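Long-range contact in outer membrane protein Omp121 (Bacteroides thetaiotaomicron, PDB 5FQ8), which probably imports peptides across the outer membrane as a TonB-dependent transporter of a gut bacterium: residues Phe321-Leu331 with Gly965-Ser973. Numbering follows the deposited sequence.
Sequences FATTGQGLSML and GEYTANPSS
Gln326 meets the Tyr967 ring at its edge, with OE1 near the ring plane and the amide turned 88° to it; Tyr967 OH gives a hydrogen bond to Gln326 OE1 (3.2 Å), approaching from well above the carbonyl plane. The other ring, Phe321, has Thr323 N at its edge in plane, while Asn970 ND2 comes obliquely to Phe321 CE1, 3.9 Å away. In this TonB-dependent receptor barrel, the contact joins the loop following strand 306-320 to the connection entering the last strand, 973-983. Gln326 NE2 also bonds to Asn121 OD1 in the plug region and to the backbone of the bound peptide, to which OE1 adds a weak bond, placing Tyr967 one shell behind that ligand. A phenylalanine in place of Tyr967 would keep the ring, but Gln326 OE1 would probably lose its tyrosine partner and the amide be held by fewer bonds.

Asn970 carries the other polar link. With CG beside its backbone N (chi1 -63°), its amide reaches across to residues 321-331, and Asn970 ND2 meets Ala322 O in a weak but nearly straight bond (3.3 Å, 174°); its stronger partner is Asp79 OD1. At the other end of that amide, Asn970 OD1 meets two methyls, Thr324 CG2 at 3.6 Å and Met330 CE at 3.5 Å. In the first turn of helix 330-335, the Leu331 methyls CD1 and CD2 reach the CD corner of the Pro971 ring, each 3.8 Å from Pro971 CD.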
ATOM      1  N   PHE B 321      15.625   4.453  13.792  1.00 41.16           N
ATOM      2  CA  PHE B 321      15.097   4.973  15.040  1.00 22.81           C
ATOM      3  C   PHE B 321      14.571   3.827  15.876  1.00 36.86           C
ATOM      4  O   PHE B 321      14.003   2.878  15.336  1.00 32.04           O
ATOM      5  CB  PHE B 321      14.007   5.974  14.761  1.00 22.63           C
ATOM      6  CG  PHE B 321      13.768   6.949  15.861  1.00 22.59           C
ATOM      7  CD1 PHE B 321      13.174   6.554  17.032  1.00 22.55           C
ATOM      8  CD2 PHE B 321      14.105   8.276  15.706  1.00 27.06           C
ATOM      9  CE1 PHE B 321      12.940   7.451  18.035  1.00 22.55           C
ATOM     10  CE2 PHE B 321      13.874   9.173  16.704  1.00 28.70           C
ATOM     11  CZ  PHE B 321      13.285   8.764  17.868  1.00 24.88           C
ATOM     12  N   ALA B 322      14.792   3.902  17.186  1.00 22.85           N
ATOM     13  CA  ALA B 322      14.183   2.957  18.116  1.00 22.86           C
ATOM     14  C   ALA B 322      12.843   3.558  18.524  1.00 22.68           C
ATOM     15  O   ALA B 322      12.766   4.449  19.372  1.00 25.53           O
ATOM     16  CB  ALA B 322      15.096   2.691  19.302  1.00 23.05           C
ATOM     17  N   THR B 323      11.788   3.062  17.889  1.00 22.58           N
ATOM     18  CA  THR B 323      10.456   3.640  17.978  1.00 26.98           C
ATOM     19  C   THR B 323       9.953   3.705  19.416  1.00 29.16           C
ATOM     20  O   THR B 323      10.186   2.793  20.207  1.00 27.66           O
ATOM     21  CB  THR B 323       9.507   2.799  17.130  1.00 22.39           C
ATOM     22  OG1 THR B 323      10.113   2.500  15.869  1.00 22.43           O
ATOM     23  CG2 THR B 323       8.190   3.519  16.914  1.00 22.27           C
ATOM     24  N   THR B 324       9.259   4.793  19.756  1.00 32.93           N
ATOM     25  CA  THR B 324       8.678   4.957  21.083  1.00 30.96           C
ATOM     26  C   THR B 324       7.162   4.865  21.002  1.00 28.68           C
ATOM     27  O   THR B 324       6.568   4.991  19.927  1.00 22.45           O
ATOM     28  CB  THR B 324       9.058   6.299  21.733  1.00 29.57           C
ATOM     29  OG1 THR B 324       8.405   7.376  21.055  1.00 26.13           O
ATOM     30  CG2 THR B 324      10.554   6.534  21.724  1.00 29.81           C
ATOM     31  N   GLY B 325       6.545   4.655  22.153  1.00 22.48           N
ATOM     32  CA  GLY B 325       5.099   4.612  22.222  1.00 30.29           C
ATOM     33  C   GLY B 325       4.611   3.718  23.342  1.00 26.94           C
ATOM     34  O   GLY B 325       5.382   3.135  24.095  1.00 22.74           O
ATOM     35  N   GLN B 326       3.287   3.617  23.433  1.00 22.66           N
ATOM     36  CA  GLN B 326       2.656   2.885  24.514  1.00 22.84           C
ATOM     37  C   GLN B 326       2.447   1.414  24.215  1.00 22.90           C
ATOM     38  O   GLN B 326       1.973   0.684  25.089  1.00 26.83           O
ATOM     39  CB  GLN B 326       1.325   3.520  24.868  1.00 22.91           C
ATOM     40  CG  GLN B 326       0.414   3.774  23.710  1.00 22.80           C
ATOM     41  CD  GLN B 326      -0.782   4.592  24.116  1.00 22.91           C
ATOM     42  OE1 GLN B 326      -1.015   4.783  25.293  1.00 23.08           O
ATOM     43  NE2 GLN B 326      -1.534   5.092  23.150  1.00 22.85           N
ATOM     44  N   GLY B 327       2.792   0.957  23.027  1.00 22.80           N
ATOM     45  CA  GLY B 327       2.550  -0.416  22.649  1.00 23.26           C
ATOM     46  C   GLY B 327       3.785  -1.273  22.779  1.00 22.97           C
ATOM     47  O   GLY B 327       4.522  -1.192  23.762  1.00 23.07           O
ATOM     48  N   LEU B 328       4.013  -2.118  21.780  1.00 22.98           N
ATOM     49  CA  LEU B 328       5.177  -2.993  21.784  1.00 23.10           C
ATOM     50  C   LEU B 328       6.392  -2.230  21.267  1.00 30.23           C
ATOM     51  O   LEU B 328       6.903  -2.461  20.171  1.00 32.36           O
ATOM     52  CB  LEU B 328       4.909  -4.229  20.948  1.00 23.22           C
ATOM     53  CG  LEU B 328       3.817  -5.127  21.462  1.00 23.41           C
ATOM     54  CD1 LEU B 328       3.705  -6.248  20.509  1.00 23.54           C
ATOM     55  CD2 LEU B 328       4.212  -5.624  22.805  1.00 23.62           C
ATOM     56  N   SER B 329       6.845  -1.293  22.079  1.00 26.82           N
ATOM     57  CA  SER B 329       8.057  -0.543  21.809  1.00 24.72           C
ATOM     58  C   SER B 329       9.100  -0.887  22.857  1.00 23.07           C
ATOM     59  O   SER B 329       8.809  -1.551  23.848  1.00 23.23           O
ATOM     60  CB  SER B 329       7.770   0.950  21.815  1.00 22.71           C
ATOM     61  OG  SER B 329       8.012   1.460  23.099  1.00 22.80           O
ATOM     62  N   MET B 330      10.323  -0.408  22.627  1.00 26.34           N
ATOM     63  CA  MET B 330      11.467  -0.841  23.420  1.00 23.30           C
ATOM     64  C   MET B 330      11.433  -0.248  24.815  1.00 25.71           C
ATOM     65  O   MET B 330      11.531  -0.972  25.808  1.00 24.42           O
ATOM     66  CB  MET B 330      12.757  -0.457  22.704  1.00 23.31           C
ATOM     67  CG  MET B 330      14.052  -0.764  23.457  1.00 94.45           C
ATOM     68  SD  MET B 330      14.615   0.547  24.513  1.00 62.22           S
ATOM     69  CE  MET B 330      14.434   1.938  23.431  1.00119.28           C
ATOM     70  N   LEU B 331      11.311   1.074  24.909  1.00 34.97           N
ATOM     71  CA  LEU B 331      11.414   1.733  26.205  1.00 29.58           C
ATOM     72  C   LEU B 331      10.199   1.456  27.062  1.00 23.43           C
ATOM     73  O   LEU B 331      10.331   1.185  28.257  1.00 25.51           O
ATOM     74  CB  LEU B 331      11.595   3.235  26.028  1.00 28.69           C
ATOM     75  CG  LEU B 331      11.969   3.986  27.300  1.00 30.19           C
ATOM     76  CD1 LEU B 331      13.304   3.513  27.817  1.00 23.68           C
ATOM     77  CD2 LEU B 331      12.011   5.449  27.016  1.00 28.07           C
ATOM     78  N   GLY B 965       4.806  17.619  25.932  1.00 23.72           N
ATOM     79  CA  GLY B 965       5.487  16.709  26.812  1.00 23.71           C
ATOM     80  C   GLY B 965       6.206  15.631  26.047  1.00 23.45           C
ATOM     81  O   GLY B 965       6.402  15.721  24.846  1.00 23.29           O
ATOM     82  N   GLU B 966       6.611  14.626  26.802  1.00 23.45           N
ATOM     83  CA  GLU B 966       7.386  13.502  26.312  1.00 23.27           C
ATOM     84  C   GLU B 966       6.576  12.244  26.543  1.00 23.18           C
ATOM     85  O   GLU B 966       5.997  12.074  27.613  1.00 25.66           O
ATOM     86  CB  GLU B 966       8.720  13.406  27.041  1.00 39.93           C
ATOM     87  CG  GLU B 966       9.121  11.993  27.414  1.00 43.70           C
ATOM     88  CD  GLU B 966       8.714  11.642  28.815  1.00 37.34           C
ATOM     89  OE1 GLU B 966       8.374  12.565  29.551  1.00 28.62           O
ATOM     90  OE2 GLU B 966       8.717  10.459  29.180  1.00 36.95           O
ATOM     91  N   TYR B 967       6.532  11.361  25.554  1.00 22.97           N
ATOM     92  CA  TYR B 967       5.668  10.195  25.627  1.00 23.33           C
ATOM     93  C   TYR B 967       6.519   8.931  25.646  1.00 22.88           C
ATOM     94  O   TYR B 967       6.457   8.106  24.743  1.00 22.74           O
ATOM     95  CB  TYR B 967       4.652  10.192  24.487  1.00 22.77           C
ATOM     96  CG  TYR B 967       3.389   9.516  24.923  1.00 38.04           C
ATOM     97  CD1 TYR B 967       2.520  10.143  25.791  1.00 23.00           C
ATOM     98  CD2 TYR B 967       3.100   8.223  24.529  1.00 31.52           C
ATOM     99  CE1 TYR B 967       1.380   9.522  26.220  1.00 23.09           C
ATOM    100  CE2 TYR B 967       1.964   7.597  24.958  1.00 27.52           C
ATOM    101  CZ  TYR B 967       1.112   8.257  25.807  1.00 23.00           C
ATOM    102  OH  TYR B 967      -0.024   7.657  26.248  1.00 27.08           O
ATOM    103  N   THR B 968       7.245   8.756  26.745  1.00 23.04           N
ATOM    104  CA  THR B 968       8.332   7.791  26.864  1.00 23.16           C
ATOM    105  C   THR B 968       9.296   7.914  25.696  1.00 22.95           C
ATOM    106  O   THR B 968       9.703   6.933  25.081  1.00 22.89           O
ATOM    107  CB  THR B 968       7.836   6.356  27.002  1.00 23.08           C
ATOM    108  OG1 THR B 968       6.744   6.128  26.121  1.00 22.92           O
ATOM    109  CG2 THR B 968       7.398   6.106  28.402  1.00 23.30           C
ATOM    110  N   ALA B 969       9.660   9.153  25.395  1.00 26.70           N
ATOM    111  CA  ALA B 969      10.847   9.407  24.602  1.00 26.81           C
ATOM    112  C   ALA B 969      12.025   8.667  25.204  1.00 27.66           C
ATOM    113  O   ALA B 969      12.058   8.388  26.400  1.00 23.25           O
ATOM    114  CB  ALA B 969      11.146  10.896  24.549  1.00 23.01           C
ATOM    115  N   ASN B 970      12.988   8.328  24.365  1.00 26.06           N
ATOM    116  CA  ASN B 970      14.130   7.588  24.855  1.00 30.95           C
ATOM    117  C   ASN B 970      14.956   8.448  25.809  1.00 23.47           C
ATOM    118  O   ASN B 970      14.973   9.671  25.693  1.00 25.37           O
ATOM    119  CB  ASN B 970      14.989   7.134  23.689  1.00 34.09           C
ATOM    120  CG  ASN B 970      14.272   6.197  22.776  1.00 31.35           C
ATOM    121  OD1 ASN B 970      13.544   5.319  23.208  1.00 29.75           O
ATOM    122  ND2 ASN B 970      14.476   6.378  21.488  1.00 40.39           N
ATOM    123  N   PRO B 971      15.642   7.833  26.763  1.00 23.69           N
ATOM    124  CA  PRO B 971      16.451   8.604  27.709  1.00 23.96           C
ATOM    125  C   PRO B 971      17.454   9.496  26.999  1.00 24.02           C
ATOM    126  O   PRO B 971      18.002   9.131  25.962  1.00 25.53           O
ATOM    127  CB  PRO B 971      17.159   7.520  28.520  1.00 24.19           C
ATOM    128  CG  PRO B 971      16.342   6.330  28.377  1.00 24.05           C
ATOM    129  CD  PRO B 971      15.705   6.394  27.038  1.00 23.75           C
ATOM    130  N   SER B 972      17.688  10.674  27.564  1.00 24.18           N
ATOM    131  CA  SER B 972      18.701  11.555  27.013  1.00 24.30           C
ATOM    132  C   SER B 972      20.082  11.036  27.364  1.00 24.58           C
ATOM    133  O   SER B 972      20.261  10.231  28.276  1.00 26.87           O
ATOM    134  CB  SER B 972      18.530  12.980  27.513  1.00 31.89           C
ATOM    135  OG  SER B 972      19.040  13.139  28.819  1.00 34.53           O
ATOM    136  N   SER B 973      21.064  11.477  26.607  1.00 24.68           N
ATOM    137  CA  SER B 973      22.394  10.922  26.756  1.00 24.96           C
ATOM    138  C   SER B 973      23.391  11.997  27.139  1.00 25.30           C
ATOM    139  O   SER B 973      23.145  13.196  27.012  1.00 25.30           O
ATOM    140  CB  SER B 973      22.860  10.228  25.475  1.00 24.87           C
ATOM    141  OG  SER B 973      23.035  11.164  24.434  1.00 24.84           O
TER